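One contact in two related proteins. Structure 1 is multicopper oxidase from Uncultured bacterium, which probably oxidises substrates with the four-electron reduction of dioxygen to water, as multicopper oxidases and laccases do, using bound copper ions: PDB 4E9X (chain A, 1.14 Å), residues Gly199-His204 and Phe251-Asp256. Structure 2 is multicopper oxidase from Metagenomes: PDB 2ZWN (chain B, 1.70 Å), residues Gly199-His204 and Phe251-Asp256. Structure 2 is superposed on structure 1 by the backbone atoms of these residues (RMSD 0.06 Å); each is numbered along its deposited sequence.

Structure 1 (4E9X). With CU (copper (II) ion), chain C; CU (copper (II) ion), chain D; CU (copper (II) ion), chain E.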
loop_
_atom_site.group_PDB
_atom_site.type_symbol
_atom_site.label_atom_id
_atom_site.label_comp_id
_atom_site.label_asym_id
_atom_site.label_seq_id
_atom_site.Cartn_x
_atom_site.Cartn_y
_atom_site.Cartn_z
ATOM N N GLY A 199 6.807 -3.599 7.297
ATOM C CA GLY A 199 6.978 -2.722 6.123
ATOM C C GLY A 199 6.095 -3.106 4.951
ATOM O O GLY A 199 5.409 -4.163 4.945
ATOM N N ILE A 200 6.104 -2.229 3.954
ATOM C CA ILE A 200 5.482 -2.530 2.653
ATOM C C ILE A 200 6.588 -2.752 1.629
ATOM O O ILE A 200 7.570 -2.065 1.690
ATOM C CB ILE A 200 4.504 -1.382 2.385
ATOM C CG1 ILE A 200 3.440 -1.278 3.496
ATOM C CG2 ILE A 200 3.843 -1.517 1.066
ATOM C CD1 ILE A 200 2.330 -0.299 3.153
ATOM N N HIS A 201 6.398 -3.723 0.742
ATOM C CA HIS A 201 7.478 -4.157 -0.149
ATOM C C HIS A 201 6.889 -4.292 -1.560
ATOM O O HIS A 201 5.893 -5.010 -1.770
ATOM C CB HIS A 201 8.003 -5.526 0.312
ATOM C CG HIS A 201 8.575 -5.464 1.695
ATOM N ND1 HIS A 201 9.869 -5.098 1.939
ATOM C CD2 HIS A 201 7.995 -5.674 2.908
ATOM C CE1 HIS A 201 10.075 -5.088 3.277
ATOM N NE2 HIS A 201 8.946 -5.452 3.866
ATOM N N ALA A 202 7.477 -3.598 -2.522
ATOM C CA ALA A 202 6.945 -3.597 -3.890
ATOM C C ALA A 202 7.831 -4.529 -4.713
ATOM O O ALA A 202 8.870 -4.163 -5.206
ATOM C CB ALA A 202 6.926 -2.172 -4.422
ATOM N N MET A 203 7.484 -5.799 -4.796
ATOM C CA MET A 203 8.418 -6.815 -5.330
ATOM C C MET A 203 8.342 -6.830 -6.859
ATOM O O MET A 203 7.286 -7.111 -7.446
ATOM C CB MET A 203 8.022 -8.180 -4.757
ATOM C CG MET A 203 8.096 -8.200 -3.220
ATOM S SD MET A 203 9.679 -7.679 -2.506
ATOM C CE MET A 203 10.852 -8.888 -3.142
ATOM N N HIS A 204 9.465 -6.525 -7.477
ATOM C CA HIS A 204 9.554 -6.385 -8.946
ATOM C C HIS A 204 10.522 -7.414 -9.546
ATOM O O HIS A 204 11.704 -7.447 -9.137
ATOM C CB HIS A 204 10.047 -4.995 -9.263
ATOM C CG HIS A 204 10.393 -4.750 -10.691
ATOM N ND1 HIS A 204 9.554 -5.096 -11.769
ATOM C CD2 HIS A 204 11.491 -4.205 -11.254
ATOM C CE1 HIS A 204 10.192 -4.747 -12.926
ATOM N NE2 HIS A 204 11.363 -4.208 -12.614
ATOM N N PHE A 251 15.691 -9.138 -8.972
ATOM C CA PHE A 251 14.304 -9.353 -8.509
ATOM C C PHE A 251 14.351 -8.725 -7.118
ATOM O O PHE A 251 15.116 -9.176 -6.267
ATOM C CB PHE A 251 14.052 -10.848 -8.522
ATOM C CG PHE A 251 12.630 -11.378 -8.158
ATOM C CD1 PHE A 251 12.408 -12.737 -8.106
ATOM C CD2 PHE A 251 11.537 -10.535 -7.898
ATOM C CE1 PHE A 251 11.172 -13.309 -7.819
ATOM C CE2 PHE A 251 10.331 -11.120 -7.577
ATOM C CZ PHE A 251 10.124 -12.455 -7.517
ATOM N N HIS A 252 13.572 -7.658 -6.898
ATOM C CA HIS A 252 13.867 -6.872 -5.684
ATOM C C HIS A 252 12.675 -6.037 -5.264
ATOM O O HIS A 252 11.766 -5.765 -6.036
ATOM C CB HIS A 252 15.069 -5.938 -5.908
ATOM C CG HIS A 252 14.817 -4.933 -6.993
ATOM N ND1 HIS A 252 14.298 -3.645 -6.763
ATOM C CD2 HIS A 252 14.985 -4.996 -8.322
ATOM C CE1 HIS A 252 14.203 -3.052 -7.965
ATOM N NE2 HIS A 252 14.617 -3.820 -8.936
ATOM N N ASP A 253 12.727 -5.586 -4.015
ATOM C CA ASP A 253 11.784 -4.575 -3.509
ATOM C C ASP A 253 12.104 -3.269 -4.219
ATOM O O ASP A 253 13.258 -2.808 -4.234
ATOM C CB ASP A 253 11.949 -4.507 -1.996
ATOM C CG ASP A 253 11.020 -3.580 -1.278
ATOM O OD1 ASP A 253 10.241 -2.837 -1.906
ATOM O OD2 ASP A 253 11.084 -3.601 -0.013
ATOM N N HIS A 254 11.080 -2.670 -4.809
ATOM C CA HIS A 254 11.253 -1.415 -5.570
ATOM C C HIS A 254 11.094 -0.189 -4.708
ATOM O O HIS A 254 11.221 0.962 -5.207
ATOM C CB HIS A 254 10.258 -1.447 -6.726
ATOM C CG HIS A 254 10.695 -0.658 -7.940
ATOM N ND1 HIS A 254 10.875 0.727 -8.008
ATOM C CD2 HIS A 254 10.969 -1.077 -9.193
ATOM C CE1 HIS A 254 11.237 1.063 -9.227
ATOM N NE2 HIS A 254 11.323 -0.007 -10.012
ATOM N N VAL A 255 10.753 -0.308 -3.425
ATOM C CA VAL A 255 10.658 0.873 -2.551
ATOM C C VAL A 255 12.059 1.414 -2.370
ATOM O O VAL A 255 12.933 0.700 -1.834
ATOM C CB VAL A 255 9.997 0.536 -1.205
ATOM C CG1 VAL A 255 10.061 1.722 -0.262
ATOM C CG2 VAL A 255 8.545 0.029 -1.456
ATOM N N ASP A 256 12.306 2.633 -2.822
ATOM C CA ASP A 256 13.690 3.152 -2.948
ATOM C C ASP A 256 14.492 3.081 -1.669
ATOM O O ASP A 256 15.662 2.681 -1.740
ATOM C CB ASP A 256 13.617 4.602 -3.439
ATOM C CG ASP A 256 12.764 4.757 -4.689
ATOM O OD1 ASP A 256 11.799 4.025 -5.027
ATOM O OD2 ASP A 256 13.093 5.706 -5.415
HETATM CU CU CU C . 12.578 -3.418 -13.714
HETATM CU CU CU D . 15.201 -3.106 -10.685
HETATM CU CU CU E . 11.760 0.011 -12.039
#
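The His204 and His252 rings make an offset edge-to-face pair, with the edge of His204 toward the face of His252 and CD2 of His204 3.9 Å from NE2 of His252. His254 lies alongside His204, pointing the same way, and its ring-edge CD2 is 3.8 Å from CD2 of His204. NE2 of each histidine binds its own copper. His60, His62, His104 and His106 of a neighbouring subunit and His206 share these coppers, consistent with a trinuclear cluster at the subunit interface. ND1 of His204 donates a hydrogen bond to Asp227 O. ND1 of His252 donates one to Asp253 O, which, with the copper, helps hold the ring's rotation.

The antiparallel strands 201-205 and 248-253 are neighbours in a five-stranded sheet of a cupredoxin-like domain. Asp253 joins them from its side chain. Its OD2 accepts from His201 ND1 at 2.7 Å and from His258. Its OD1 accepts from Ala202 N and Val255 N, from opposite faces; the latter makes an Asx turn.

Structure 2 (2ZWN). With CU (copper (II) ion), chain F; C2O (Cu-O-Cu linkage), chain G.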
loop_
_atom_site.group_PDB
_atom_site.type_symbol
_atom_site.label_atom_id
_atom_site.label_comp_id
_atom_site.label_asym_id
_atom_site.label_seq_id
_atom_site.Cartn_x
_atom_site.Cartn_y
_atom_site.Cartn_z
ATOM N N GLY B 199 6.751 -3.650 7.336
ATOM C CA GLY B 199 6.954 -2.799 6.156
ATOM C C GLY B 199 6.068 -3.153 4.974
ATOM O O GLY B 199 5.391 -4.180 4.977
ATOM N N ILE B 200 6.075 -2.284 3.967
ATOM C CA ILE B 200 5.423 -2.549 2.690
ATOM C C ILE B 200 6.533 -2.732 1.662
ATOM O O ILE B 200 7.514 -1.991 1.671
ATOM C CB ILE B 200 4.492 -1.390 2.274
ATOM C CG1 ILE B 200 3.316 -1.292 3.241
ATOM C CG2 ILE B 200 3.988 -1.583 0.858
ATOM C CD1 ILE B 200 2.490 -0.045 3.061
ATOM N N HIS B 201 6.381 -3.724 0.792
ATOM C CA HIS B 201 7.439 -4.120 -0.126
ATOM C C HIS B 201 6.852 -4.257 -1.520
ATOM O O HIS B 201 5.850 -4.949 -1.697
ATOM C CB HIS B 201 8.040 -5.450 0.327
ATOM C CG HIS B 201 8.572 -5.419 1.725
ATOM N ND1 HIS B 201 9.875 -5.076 2.020
ATOM C CD2 HIS B 201 7.966 -5.657 2.911
ATOM C CE1 HIS B 201 10.049 -5.115 3.330
ATOM N NE2 HIS B 201 8.905 -5.466 3.893
ATOM N N ALA B 202 7.464 -3.595 -2.496
ATOM C CA ALA B 202 6.969 -3.612 -3.871
ATOM C C ALA B 202 7.879 -4.517 -4.695
ATOM O O ALA B 202 8.920 -4.092 -5.188
ATOM C CB ALA B 202 6.933 -2.192 -4.441
ATOM N N MET B 203 7.495 -5.782 -4.810
ATOM C CA MET B 203 8.393 -6.804 -5.347
ATOM C C MET B 203 8.338 -6.827 -6.874
ATOM O O MET B 203 7.293 -7.113 -7.461
ATOM C CB MET B 203 8.035 -8.169 -4.771
ATOM C CG MET B 203 8.103 -8.240 -3.252
ATOM S SD MET B 203 9.638 -7.660 -2.519
ATOM C CE MET B 203 10.801 -8.880 -3.136
ATOM N N HIS B 204 9.474 -6.523 -7.494
ATOM C CA HIS B 204 9.566 -6.355 -8.939
ATOM C C HIS B 204 10.511 -7.378 -9.544
ATOM O O HIS B 204 11.674 -7.458 -9.150
ATOM C CB HIS B 204 10.073 -4.956 -9.277
ATOM C CG HIS B 204 10.367 -4.759 -10.728
ATOM N ND1 HIS B 204 9.505 -5.168 -11.723
ATOM C CD2 HIS B 204 11.431 -4.206 -11.357
ATOM C CE1 HIS B 204 10.024 -4.872 -12.902
ATOM N NE2 HIS B 204 11.190 -4.285 -12.706
ATOM N N PHE B 251 15.683 -9.125 -9.024
ATOM C CA PHE B 251 14.336 -9.367 -8.512
ATOM C C PHE B 251 14.376 -8.754 -7.114
ATOM O O PHE B 251 15.089 -9.249 -6.255
ATOM C CB PHE B 251 14.103 -10.882 -8.476
ATOM C CG PHE B 251 12.694 -11.319 -8.135
ATOM C CD1 PHE B 251 12.393 -12.675 -8.152
ATOM C CD2 PHE B 251 11.678 -10.426 -7.814
ATOM C CE1 PHE B 251 11.132 -13.134 -7.841
ATOM C CE2 PHE B 251 10.398 -10.892 -7.510
ATOM C CZ PHE B 251 10.133 -12.240 -7.522
ATOM N N HIS B 252 13.650 -7.660 -6.899
ATOM C CA HIS B 252 13.872 -6.878 -5.691
ATOM C C HIS B 252 12.695 -6.014 -5.268
ATOM O O HIS B 252 11.776 -5.758 -6.039
ATOM C CB HIS B 252 15.089 -5.971 -5.902
ATOM C CG HIS B 252 14.884 -4.946 -6.969
ATOM N ND1 HIS B 252 14.494 -3.652 -6.695
ATOM C CD2 HIS B 252 14.982 -5.033 -8.317
ATOM C CE1 HIS B 252 14.369 -2.984 -7.828
ATOM N NE2 HIS B 252 14.660 -3.798 -8.827
ATOM N N ASP B 253 12.760 -5.565 -4.017
ATOM C CA ASP B 253 11.854 -4.561 -3.485
ATOM C C ASP B 253 12.157 -3.244 -4.193
ATOM O O ASP B 253 13.307 -2.782 -4.210
ATOM C CB ASP B 253 12.074 -4.444 -1.968
ATOM C CG ASP B 253 11.041 -3.571 -1.259
ATOM O OD1 ASP B 253 10.210 -2.897 -1.916
ATOM O OD2 ASP B 253 11.084 -3.567 -0.001
ATOM N N HIS B 254 11.125 -2.643 -4.776
ATOM C CA HIS B 254 11.263 -1.425 -5.570
ATOM C C HIS B 254 11.052 -0.162 -4.735
ATOM O O HIS B 254 11.147 0.956 -5.265
ATOM C CB HIS B 254 10.263 -1.456 -6.735
ATOM C CG HIS B 254 10.698 -0.677 -7.942
ATOM N ND1 HIS B 254 10.877 0.691 -7.927
ATOM C CD2 HIS B 254 10.951 -1.074 -9.211
ATOM C CE1 HIS B 254 11.234 1.099 -9.133
ATOM N NE2 HIS B 254 11.294 0.047 -9.929
ATOM N N VAL B 255 10.746 -0.315 -3.447
ATOM C CA VAL B 255 10.668 0.843 -2.563
ATOM C C VAL B 255 12.088 1.371 -2.379
ATOM O O VAL B 255 12.941 0.689 -1.815
ATOM C CB VAL B 255 10.027 0.516 -1.207
ATOM C CG1 VAL B 255 10.106 1.732 -0.277
ATOM C CG2 VAL B 255 8.573 0.066 -1.396
ATOM N N ASP B 256 12.321 2.586 -2.865
ATOM C CA ASP B 256 13.663 3.150 -3.030
ATOM C C ASP B 256 14.533 3.071 -1.766
ATOM O O ASP B 256 15.700 2.667 -1.833
ATOM C CB ASP B 256 13.551 4.605 -3.515
ATOM C CG ASP B 256 12.773 4.736 -4.828
ATOM O OD1 ASP B 256 11.877 3.898 -5.102
ATOM O OD2 ASP B 256 13.042 5.694 -5.585
HETATM CU CU CU F . 12.461 -3.424 -13.735
HETATM CU CU2 C2O G . 11.714 0.004 -12.047
HETATM CU CU3 C2O G . 15.195 -3.229 -10.675
HETATM O O1 C2O G . 13.571 -1.654 -11.357
#
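The His204 and His252 rings make an offset edge-to-face pair, the edge of His204 toward the face of His252, CD2 of His204 4.1 Å from NE2 of His252. His254 runs alongside His204, pointing the same way, its ring-edge CD2 3.8 Å from CD2 of His204. NE2 of His204 binds a separate copper, that of His252 binds CU3 of the Cu-O-Cu linkage and that of His254 its CU2. His60, His62, His104 and His106 of a neighbouring subunit and His206 share these metals, consistent with a trinuclear cluster at the subunit interface. O1 of the linkage sits at the His252 ring edge, in plane, 3.3 Å from CD2 of His204 and 3.2 Å from NE2 of His254. ND1 of His204 donates a hydrogen bond to Asp227 O. ND1 of His252 donates one to Asp253 O, which, with the copper, helps hold the ring's rotation.

Asp253 joins the strands. OD2 accepts from His201 ND1 at 2.8 Å and from His258. OD1 accepts from Ala202 N and, closing an Asx turn, Val255 N, from opposite faces.

Structure 1 against structure 2
The difference lies in the bound group. In structure 1, His252(A) and His254(A) each bind a separate copper ion. In structure 2 those two ions give way to a single group, a Cu-O-Cu linkage. Its CU3 is held by His252(B) NE2 and its CU2 by His254(B) NE2, so copper occupies both places in either structure. The copper on His204(A) has its counterpart on His204(B).

The compared side chains round the group do not shift beyond the error. His204(A), His252(A), His254(A), Asp253(A) and His201(A) and their counterparts keep their places. The His252(A) ND1 - Asp253(A) O bond recurs in chain B, as do the bonds of Asp253(A) to His201(A) ND1 and Ala202(A) N.

What comes with the linkage is its atom O1, placed between the two coppers. O1 is 3.5 Å from His252(B) NE2, 3.2 Å from His254(B) NE2 and 3.3 Å from His204(B) CD2. The linkage thus touches all three histidines.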